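Long-range contacts in putative deoxyribonuclease yjjV (Escherichia coli, PDB 1ZZM), which probably hydrolyses ester bonds as a metal-dependent, TatD-type enzyme that binds two divalent metal cations per subunit: residues F12-E21 with N45-Y56; L204-L213 with N221-F230. All coordinates share one frame; numbering follows the deposited sequence.

Interaction 1: residues F12-E21 with N45-Y56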
loop_
_atom_site.group_PDB
_atom_site.type_symbol
_atom_site.label_atom_id
_atom_site.label_comp_id
_atom_site.label_asym_id
_atom_site.label_seq_id
_atom_site.Cartn_x
_atom_site.Cartn_y
_atom_site.Cartn_z
ATOM N N PHE A 12 1.747 4.251 -9.764
ATOM C CA PHE A 12 1.409 4.393 -11.178
ATOM C C PHE A 12 1.714 5.743 -11.824
ATOM O O PHE A 12 1.543 5.889 -13.038
ATOM C CB PHE A 12 -0.071 4.085 -11.325
ATOM C CG PHE A 12 -0.474 3.622 -12.698
ATOM C CD1 PHE A 12 -0.165 2.344 -13.125
ATOM C CD2 PHE A 12 -1.200 4.467 -13.546
ATOM C CE1 PHE A 12 -0.568 1.889 -14.393
ATOM C CE2 PHE A 12 -1.613 4.030 -14.821
ATOM C CZ PHE A 12 -1.296 2.749 -15.245
ATOM N N ASP A 13 2.145 6.726 -11.034
ATOM C CA ASP A 13 2.483 8.044 -11.567
ATOM C C ASP A 13 3.977 8.137 -11.895
ATOM O O ASP A 13 4.458 9.172 -12.353
ATOM C CB ASP A 13 2.095 9.164 -10.583
ATOM C CG ASP A 13 2.684 8.971 -9.194
ATOM O OD1 ASP A 13 2.673 7.838 -8.672
ATOM O OD2 ASP A 13 3.133 9.984 -8.627
ATOM N N PHE A 14 4.703 7.062 -11.635
ATOM C CA PHE A 14 6.134 7.014 -11.956
ATOM C C PHE A 14 6.379 6.158 -13.201
ATOM O O PHE A 14 5.495 5.422 -13.654
ATOM C CB PHE A 14 6.916 6.360 -10.819
ATOM C CG PHE A 14 7.121 7.239 -9.617
ATOM C CD1 PHE A 14 6.086 7.455 -8.695
ATOM C CD2 PHE A 14 8.351 7.864 -9.409
ATOM C CE1 PHE A 14 6.283 8.302 -7.572
ATOM C CE2 PHE A 14 8.555 8.698 -8.303
ATOM C CZ PHE A 14 7.524 8.924 -7.380
ATOM N N PRO A 15 7.618 6.200 -13.741
ATOM C CA PRO A 15 7.990 5.404 -14.922
ATOM C C PRO A 15 7.971 3.939 -14.474
ATOM O O PRO A 15 8.320 3.636 -13.331
ATOM C CB PRO A 15 9.439 5.853 -15.219
ATOM C CG PRO A 15 9.544 7.226 -14.586
ATOM C CD PRO A 15 8.735 7.063 -13.300
ATOM N N PRO A 16 7.685 2.993 -15.377
ATOM C CA PRO A 16 7.378 3.092 -16.807
ATOM C C PRO A 16 5.922 3.395 -17.159
ATOM O O PRO A 16 5.575 3.439 -18.346
ATOM C CB PRO A 16 7.803 1.720 -17.321
ATOM C CG PRO A 16 7.302 0.820 -16.238
ATOM C CD PRO A 16 7.706 1.584 -14.944
ATOM N N PHE A 17 5.070 3.647 -16.160
ATOM C CA PHE A 17 3.643 3.875 -16.441
ATOM C C PHE A 17 3.282 5.281 -16.897
ATOM O O PHE A 17 2.302 5.483 -17.642
ATOM C CB PHE A 17 2.813 3.500 -15.194
ATOM C CG PHE A 17 3.330 2.283 -14.492
ATOM C CD1 PHE A 17 3.268 1.034 -15.105
ATOM C CD2 PHE A 17 3.965 2.396 -13.257
ATOM C CE1 PHE A 17 3.844 -0.088 -14.505
ATOM C CE2 PHE A 17 4.539 1.285 -12.641
ATOM C CZ PHE A 17 4.488 0.038 -13.264
ATOM N N SER A 18 4.059 6.256 -16.438
ATOM C CA SER A 18 3.808 7.648 -16.758
ATOM C C SER A 18 3.920 7.813 -18.262
ATOM O O SER A 18 4.939 7.436 -18.842
ATOM C CB SER A 18 4.843 8.535 -16.049
ATOM O OG SER A 18 4.562 9.902 -16.314
ATOM N N GLY A 19 2.877 8.355 -18.888
ATOM C CA GLY A 19 2.879 8.541 -20.331
ATOM C C GLY A 19 2.498 7.298 -21.108
ATOM O O GLY A 19 2.427 7.327 -22.339
ATOM N N ASP A 20 2.273 6.190 -20.409
ATOM C CA ASP A 20 1.901 4.928 -21.062
ATOM C C ASP A 20 0.747 4.316 -20.279
ATOM O O ASP A 20 0.615 3.090 -20.214
ATOM C CB ASP A 20 3.102 3.951 -21.073
ATOM C CG ASP A 20 2.826 2.673 -21.882
ATOM O OD1 ASP A 20 2.226 2.787 -22.974
ATOM O OD2 ASP A 20 3.225 1.562 -21.448
ATOM N N GLU A 21 -0.073 5.187 -19.689
ATOM C CA GLU A 21 -1.215 4.778 -18.866
ATOM C C GLU A 21 -2.206 3.850 -19.568
ATOM O O GLU A 21 -2.627 2.878 -18.987
ATOM C CB GLU A 21 -1.980 6.000 -18.330
ATOM C CG GLU A 21 -1.236 6.897 -17.325
ATOM C CD GLU A 21 -0.239 7.860 -17.983
ATOM O OE1 GLU A 21 -0.126 7.868 -19.233
ATOM O OE2 GLU A 21 0.427 8.608 -17.238
ATOM N N ASN A 45 3.763 15.765 -6.002
ATOM C CA ASN A 45 3.076 14.778 -6.844
ATOM C C ASN A 45 1.561 14.678 -6.560
ATOM O O ASN A 45 0.882 13.864 -7.198
ATOM C CB ASN A 45 3.690 13.380 -6.664
ATOM C CG ASN A 45 5.124 13.329 -7.098
ATOM O OD1 ASN A 45 5.559 14.209 -7.822
ATOM N ND2 ASN A 45 5.875 12.298 -6.672
ATOM N N PHE A 46 1.023 15.473 -5.631
ATOM C CA PHE A 46 -0.432 15.376 -5.355
ATOM C C PHE A 46 -1.313 15.618 -6.589
ATOM O O PHE A 46 -2.277 14.886 -6.845
ATOM C CB PHE A 46 -0.875 16.348 -4.246
ATOM C CG PHE A 46 -0.354 15.996 -2.875
ATOM C CD1 PHE A 46 0.346 14.801 -2.654
ATOM C CD2 PHE A 46 -0.582 16.849 -1.798
ATOM C CE1 PHE A 46 0.808 14.470 -1.378
ATOM C CE2 PHE A 46 -0.120 16.524 -0.507
ATOM C CZ PHE A 46 0.576 15.329 -0.306
ATOM N N ALA A 47 -0.985 16.645 -7.360
ATOM C CA ALA A 47 -1.763 16.953 -8.542
ATOM C C ALA A 47 -1.806 15.817 -9.546
ATOM O O ALA A 47 -2.866 15.490 -10.036
ATOM C CB ALA A 47 -1.219 18.221 -9.225
ATOM N N ARG A 48 -0.660 15.228 -9.869
ATOM C CA ARG A 48 -0.651 14.151 -10.843
ATOM C C ARG A 48 -1.350 12.856 -10.359
ATOM O O ARG A 48 -1.915 12.105 -11.164
ATOM C CB ARG A 48 0.784 13.884 -11.282
ATOM C CG ARG A 48 1.670 13.136 -10.294
ATOM C CD ARG A 48 3.118 13.123 -10.852
ATOM N NE ARG A 48 3.968 12.172 -10.136
ATOM C CZ ARG A 48 5.253 11.981 -10.402
ATOM N NH1 ARG A 48 5.852 12.684 -11.363
ATOM N NH2 ARG A 48 5.928 11.042 -9.760
ATOM N N VAL A 49 -1.310 12.595 -9.050
ATOM C CA VAL A 49 -1.964 11.416 -8.509
ATOM C C VAL A 49 -3.477 11.677 -8.515
ATOM O O VAL A 49 -4.259 10.803 -8.894
ATOM C CB VAL A 49 -1.436 11.098 -7.076
ATOM C CG1 VAL A 49 -2.301 9.986 -6.360
ATOM C CG2 VAL A 49 -0.006 10.606 -7.203
ATOM N N LEU A 50 -3.881 12.889 -8.146
ATOM C CA LEU A 50 -5.308 13.214 -8.157
ATOM C C LEU A 50 -5.819 13.161 -9.593
ATOM O O LEU A 50 -6.928 12.690 -9.834
ATOM C CB LEU A 50 -5.574 14.608 -7.575
ATOM C CG LEU A 50 -5.438 14.774 -6.045
ATOM C CD1 LEU A 50 -6.032 16.118 -5.637
ATOM C CD2 LEU A 50 -6.200 13.681 -5.305
ATOM N N ALA A 51 -5.025 13.651 -10.546
ATOM C CA ALA A 51 -5.452 13.630 -11.957
ATOM C C ALA A 51 -5.638 12.191 -12.426
ATOM O O ALA A 51 -6.588 11.908 -13.142
ATOM C CB ALA A 51 -4.432 14.336 -12.856
ATOM N N LEU A 52 -4.744 11.288 -12.030
ATOM C CA LEU A 52 -4.884 9.887 -12.417
ATOM C C LEU A 52 -6.214 9.350 -11.907
ATOM O O LEU A 52 -6.965 8.713 -12.659
ATOM C CB LEU A 52 -3.750 9.024 -11.815
ATOM C CG LEU A 52 -2.370 9.082 -12.479
ATOM C CD1 LEU A 52 -1.362 8.166 -11.720
ATOM C CD2 LEU A 52 -2.566 8.610 -13.935
ATOM N N ALA A 53 -6.518 9.603 -10.628
ATOM C CA ALA A 53 -7.761 9.077 -10.061
ATOM C C ALA A 53 -8.996 9.711 -10.684
ATOM O O ALA A 53 -10.017 9.054 -10.853
ATOM C CB ALA A 53 -7.787 9.289 -8.523
ATOM N N GLU A 54 -8.914 10.988 -11.036
ATOM C CA GLU A 54 -10.081 11.622 -11.609
ATOM C C GLU A 54 -10.284 11.249 -13.082
ATOM O O GLU A 54 -11.419 11.193 -13.553
ATOM C CB GLU A 54 -9.955 13.142 -11.440
ATOM C CG GLU A 54 -11.280 13.893 -11.542
ATOM C CD GLU A 54 -11.130 15.370 -11.212
ATOM O OE1 GLU A 54 -10.002 15.783 -10.852
ATOM O OE2 GLU A 54 -12.134 16.117 -11.305
ATOM N N ASN A 55 -9.198 10.981 -13.808
ATOM C CA ASN A 55 -9.299 10.665 -15.240
ATOM C C ASN A 55 -9.428 9.193 -15.662
ATOM O O ASN A 55 -9.853 8.903 -16.784
ATOM C CB ASN A 55 -8.110 11.276 -15.992
ATOM C CG ASN A 55 -8.167 12.794 -16.027
ATOM O OD1 ASN A 55 -9.241 13.379 -16.150
ATOM N ND2 ASN A 55 -7.022 13.429 -15.933
ATOM N N TYR A 56 -9.063 8.258 -14.786
ATOM C CA TYR A 56 -9.150 6.841 -15.148
ATOM C C TYR A 56 -10.039 6.086 -14.169
ATOM O O TYR A 56 -9.761 6.048 -12.965
ATOM C CB TYR A 56 -7.746 6.235 -15.156
ATOM C CG TYR A 56 -6.809 6.885 -16.176
ATOM C CD1 TYR A 56 -6.699 6.376 -17.467
ATOM C CD2 TYR A 56 -6.016 7.989 -15.834
ATOM C CE1 TYR A 56 -5.818 6.935 -18.390
ATOM C CE2 TYR A 56 -5.126 8.566 -16.769
ATOM C CZ TYR A 56 -5.039 8.019 -18.038
ATOM O OH TYR A 56 -4.149 8.529 -18.946
HETATM O O HOH W 1 3.639 10.252 -5.918
#
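Asp13 and Arg48 meet with their flat ends nearly perpendicular, the carboxylate and guanidinium planes standing 81° apart. NE of Arg48 gives Asp13 OD2 a hydrogen bond of 2.8 Å, the core of a salt bridge; it arrives on the anti side of the carboxylate, while OD2 lies close to the guanidinium plane. NH2 adds a weak second bond to the same oxygen at 3.2 Å. A water donates to OD2 as well and accepts from Asn45 ND2, so three donors surround one buried oxygen. With CG between the backbone N and the carbonyl carbon (chi1 75°), the extended chain of Arg48 carries NH2 over the centre of the Phe14 ring, 3.4 Å above its plane. CZ lies 11° off the ring normal and the planes are close to perpendicular, an end-on cation-pi contact. Asp13 O and Asn45 OD1 sandwich the guanidinium, probably limiting its rotation and favouring its charge. Farther along the helix the contact turns to van der Waals packing: CD1 of Leu52 lies 3.8 Å from Asp13 CB and reaches the edge of the Phe12 ring, and Tyr56 OH touches Glu21 CB at 3.4 Å. Both Phe12 and Leu52 pack on Leu59. The segments thus join the loop after strand 5-7 to helix 46-55 of a TIM-barrel-type fold, and Phe14 lines the pocket of a bound polyether near the metal ligand His11.

Interaction 2: residues L204-L213 with N221-F230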
loop_
_atom_site.group_PDB
_atom_site.type_symbol
_atom_site.label_atom_id
_atom_site.label_comp_id
_atom_site.label_asym_id
_atom_site.label_seq_id
_atom_site.Cartn_x
_atom_site.Cartn_y
_atom_site.Cartn_z
ATOM N N LEU A 204 -3.879 -7.555 -1.510
ATOM C CA LEU A 204 -2.939 -7.884 -2.589
ATOM C C LEU A 204 -2.299 -6.596 -3.138
ATOM O O LEU A 204 -2.942 -5.564 -3.205
ATOM C CB LEU A 204 -3.688 -8.595 -3.717
ATOM C CG LEU A 204 -2.842 -9.273 -4.788
ATOM C CD1 LEU A 204 -2.130 -10.494 -4.158
ATOM C CD2 LEU A 204 -3.774 -9.756 -5.917
ATOM N N GLU A 205 -1.034 -6.653 -3.531
ATOM C CA GLU A 205 -0.380 -5.451 -4.064
ATOM C C GLU A 205 0.862 -5.837 -4.820
ATOM O O GLU A 205 1.234 -7.015 -4.834
ATOM C CB GLU A 205 0.080 -4.522 -2.939
ATOM C CG GLU A 205 1.252 -5.134 -2.165
ATOM C CD GLU A 205 1.818 -4.228 -1.097
ATOM O OE1 GLU A 205 1.126 -3.976 -0.100
ATOM O OE2 GLU A 205 2.966 -3.773 -1.247
ATOM N N THR A 206 1.502 -4.842 -5.444
ATOM C CA THR A 206 2.796 -5.046 -6.115
ATOM C C THR A 206 3.898 -4.064 -5.677
ATOM O O THR A 206 5.083 -4.412 -5.687
ATOM C CB THR A 206 2.757 -4.874 -7.663
ATOM O OG1 THR A 206 2.319 -3.542 -7.979
ATOM C CG2 THR A 206 1.851 -5.949 -8.329
ATOM N N ASP A 207 3.505 -2.850 -5.301
ATOM C CA ASP A 207 4.420 -1.747 -5.004
ATOM C C ASP A 207 5.178 -1.429 -6.312
ATOM O O ASP A 207 6.284 -0.888 -6.291
ATOM C CB ASP A 207 5.436 -2.038 -3.869
ATOM C CG ASP A 207 6.131 -0.751 -3.360
ATOM O OD1 ASP A 207 5.608 0.357 -3.592
ATOM O OD2 ASP A 207 7.190 -0.820 -2.711
ATOM N N ALA A 208 4.591 -1.769 -7.460
ATOM C CA ALA A 208 5.275 -1.473 -8.736
ATOM C C ALA A 208 5.532 0.028 -8.845
ATOM O O ALA A 208 4.699 0.845 -8.455
ATOM C CB ALA A 208 4.429 -1.953 -9.935
ATOM N N PRO A 209 6.640 0.420 -9.490
ATOM C CA PRO A 209 7.664 -0.395 -10.140
ATOM C C PRO A 209 8.702 -1.048 -9.239
ATOM O O PRO A 209 9.597 -1.724 -9.733
ATOM C CB PRO A 209 8.283 0.603 -11.126
ATOM C CG PRO A 209 8.348 1.811 -10.293
ATOM C CD PRO A 209 6.968 1.849 -9.622
ATOM N N ASP A 210 8.618 -0.853 -7.930
ATOM C CA ASP A 210 9.622 -1.498 -7.062
ATOM C C ASP A 210 9.195 -2.923 -6.684
ATOM O O ASP A 210 8.154 -3.399 -7.156
ATOM C CB ASP A 210 9.847 -0.654 -5.801
ATOM C CG ASP A 210 10.335 0.762 -6.121
ATOM O OD1 ASP A 210 10.988 0.963 -7.177
ATOM O OD2 ASP A 210 10.089 1.681 -5.305
ATOM N N MET A 211 10.005 -3.589 -5.853
ATOM C CA MET A 211 9.736 -4.957 -5.390
ATOM C C MET A 211 9.462 -5.983 -6.519
ATOM O O MET A 211 8.445 -6.678 -6.521
ATOM C CB MET A 211 8.575 -4.921 -4.357
ATOM C CG MET A 211 8.866 -3.994 -3.109
ATOM S SD MET A 211 7.610 -3.880 -1.709
ATOM C CE MET A 211 8.084 -5.298 -0.696
ATOM N N PRO A 212 10.386 -6.100 -7.502
ATOM C CA PRO A 212 10.210 -7.052 -8.613
ATOM C C PRO A 212 10.050 -8.475 -8.089
ATOM O O PRO A 212 10.655 -8.827 -7.072
ATOM C CB PRO A 212 11.498 -6.870 -9.439
ATOM C CG PRO A 212 12.498 -6.397 -8.429
ATOM C CD PRO A 212 11.670 -5.395 -7.624
ATOM N N LEU A 213 9.229 -9.292 -8.739
ATOM C CA LEU A 213 9.060 -10.663 -8.248
ATOM C C LEU A 213 10.250 -11.557 -8.638
ATOM O O LEU A 213 11.024 -11.240 -9.565
ATOM C CB LEU A 213 7.769 -11.283 -8.776
ATOM C CG LEU A 213 6.442 -10.929 -8.092
ATOM C CD1 LEU A 213 6.148 -9.398 -8.151
ATOM C CD2 LEU A 213 5.354 -11.712 -8.759
ATOM N N ASN A 221 8.769 -3.604 -11.980
ATOM C CA ASN A 221 7.642 -4.432 -11.588
ATOM C C ASN A 221 6.435 -3.715 -12.214
ATOM O O ASN A 221 6.486 -2.525 -12.492
ATOM C CB ASN A 221 7.507 -4.449 -10.049
ATOM C CG ASN A 221 6.612 -5.570 -9.559
ATOM O OD1 ASN A 221 6.234 -6.437 -10.324
ATOM N ND2 ASN A 221 6.295 -5.572 -8.259
ATOM N N ARG A 222 5.350 -4.436 -12.435
ATOM C CA ARG A 222 4.162 -3.861 -13.054
ATOM C C ARG A 222 2.943 -4.402 -12.304
ATOM O O ARG A 222 2.986 -5.495 -11.751
ATOM C CB ARG A 222 4.108 -4.261 -14.543
ATOM C CG ARG A 222 5.322 -3.818 -15.351
ATOM C CD ARG A 222 5.065 -4.060 -16.855
ATOM N NE ARG A 222 3.917 -3.302 -17.339
ATOM C CZ ARG A 222 3.983 -2.071 -17.837
ATOM N NH1 ARG A 222 5.149 -1.468 -17.937
ATOM N NH2 ARG A 222 2.875 -1.426 -18.209
ATOM N N PRO A 223 1.838 -3.641 -12.278
ATOM C CA PRO A 223 0.646 -4.105 -11.551
ATOM C C PRO A 223 0.057 -5.439 -11.971
ATOM O O PRO A 223 -0.535 -6.125 -11.137
ATOM C CB PRO A 223 -0.333 -2.922 -11.682
ATOM C CG PRO A 223 0.096 -2.293 -13.011
ATOM C CD PRO A 223 1.604 -2.342 -12.932
ATOM N N GLU A 224 0.234 -5.847 -13.231
ATOM C CA GLU A 224 -0.312 -7.138 -13.633
ATOM C C GLU A 224 0.361 -8.265 -12.847
ATOM O O GLU A 224 -0.165 -9.369 -12.787
ATOM C CB GLU A 224 -0.145 -7.390 -15.156
ATOM C CG GLU A 224 1.251 -7.156 -15.660
ATOM C CD GLU A 224 1.478 -5.721 -16.077
ATOM O OE1 GLU A 224 0.936 -4.801 -15.420
ATOM O OE2 GLU A 224 2.202 -5.494 -17.066
ATOM N N GLN A 225 1.519 -7.986 -12.251
ATOM C CA GLN A 225 2.225 -8.999 -11.488
ATOM C C GLN A 225 1.445 -9.353 -10.228
ATOM O O GLN A 225 1.778 -10.318 -9.560
ATOM C CB GLN A 225 3.655 -8.533 -11.145
ATOM C CG GLN A 225 4.608 -8.485 -12.376
ATOM C CD GLN A 225 5.002 -9.874 -12.817
ATOM O OE1 GLN A 225 4.155 -10.669 -13.221
ATOM N NE2 GLN A 225 6.290 -10.188 -12.710
ATOM N N ALA A 226 0.398 -8.591 -9.911
ATOM C CA ALA A 226 -0.403 -8.929 -8.744
ATOM C C ALA A 226 -1.019 -10.319 -8.957
ATOM O O ALA A 226 -1.212 -11.067 -8.001
ATOM C CB ALA A 226 -1.511 -7.892 -8.518
ATOM N N ALA A 227 -1.355 -10.641 -10.208
ATOM C CA ALA A 227 -1.960 -11.947 -10.534
ATOM C C ALA A 227 -0.991 -13.073 -10.207
ATOM O O ALA A 227 -1.406 -14.167 -9.787
ATOM C CB ALA A 227 -2.343 -12.014 -12.030
ATOM N N ARG A 228 0.298 -12.796 -10.403
ATOM C CA ARG A 228 1.356 -13.764 -10.114
ATOM C C ARG A 228 1.546 -13.858 -8.577
ATOM O O ARG A 228 1.717 -14.959 -8.016
ATOM C CB ARG A 228 2.628 -13.311 -10.824
ATOM C CG ARG A 228 3.670 -14.385 -11.083
ATOM C CD ARG A 228 4.879 -13.791 -11.827
ATOM N NE ARG A 228 4.579 -13.430 -13.214
ATOM C CZ ARG A 228 4.452 -14.309 -14.207
ATOM N NH1 ARG A 228 4.593 -15.612 -13.979
ATOM N NH2 ARG A 228 4.193 -13.886 -15.435
ATOM N N VAL A 229 1.497 -12.718 -7.880
ATOM C CA VAL A 229 1.615 -12.741 -6.416
ATOM C C VAL A 229 0.485 -13.631 -5.896
ATOM O O VAL A 229 0.703 -14.484 -5.049
ATOM C CB VAL A 229 1.448 -11.324 -5.801
ATOM C CG1 VAL A 229 1.392 -11.388 -4.235
ATOM C CG2 VAL A 229 2.598 -10.466 -6.219
ATOM N N PHE A 230 -0.710 -13.454 -6.455
ATOM C CA PHE A 230 -1.869 -14.236 -6.056
ATOM C C PHE A 230 -1.650 -15.742 -6.256
ATOM O O PHE A 230 -2.022 -16.556 -5.399
ATOM C CB PHE A 230 -3.114 -13.784 -6.843
ATOM C CG PHE A 230 -4.326 -14.656 -6.613
ATOM C CD1 PHE A 230 -5.063 -14.548 -5.432
ATOM C CD2 PHE A 230 -4.715 -15.582 -7.562
ATOM C CE1 PHE A 230 -6.178 -15.356 -5.206
ATOM C CE2 PHE A 230 -5.819 -16.393 -7.354
ATOM C CZ PHE A 230 -6.562 -16.278 -6.159
HETATM O O HOH W 2 7.904 -8.372 -11.225
#
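Asn221 fits against the backbone of Pro209-Asp210 and ties it down with two hydrogen bonds. Its N reaches Pro209 O at 3.0 Å with a nearly straight N-H (167°), though from above the carbonyl plane. ND2 bonds to Asp210 O at 3.1 Å, this time in the carbonyl plane and close to the amide's own plane. With CG anti to the backbone N (chi1 -164°), the amide turns toward Asp210 O. Replacing this asparagine by alanine removes the amide, and Asp210 O and the bridging water would probably lose this partner, with the loop held less firmly. Close packing continues beside it: Ala208 CB lies 3.3 Å from Asn221 O, a buried oxygen without a polar partner, and Thr206 CG2 comes within 3.4 Å of Ala226 N. Thr206 OG1 accepts from Ala208 N in an ST turn and also bonds to Asp7. The side chains of Leu204 and Val229 run antiparallel, CD1 of the one 3.6 Å from CG1 of the other. The looser end lies at Gln225 and exposed Arg228, where a water and carbon contacts replace direct hydrogen bonds across the segments. That water accepts from Leu213 N and Gln225 NE2 and donates to Asn221 OD1 at 2.7 Å, while Arg228 crosses Leu213 at a slant, CD 3.7 Å from CD2, and turns NE to Gln225 OE1. The segments form the loop and helix start that follow barrel strand 202-204, where Asp207, facing away from this contact, joins His9, His11 and Glu97 at a zinc ion of the binuclear metal site.

In the fold
Interaction 1 closes before interaction 2 opens along the chain, and their centres lie about 17 Å apart. Each pairs a loop that follows a parallel strand, 5-7 or 202-204, with a helix, 46-55 or 226-236. Backbone bonds of Leu204 with Thr8 and of Asp207 with His9 tie the end of strand 202-204 to the residues just after strand 5-7, so the first and last barrel strands adjoin. The contacts also touch directly: Phe17 CZ is 3.3 Å from Asn221 O, and Phe17 CE1 is 3.5 Å from Pro223 CD. Phe14 of one and Pro209 and Asp210 of the other line the pocket occupied by a polyether, probably from the crystallisation liquor, consistent with early and late parts of the barrel jointly shaping the active-site rim.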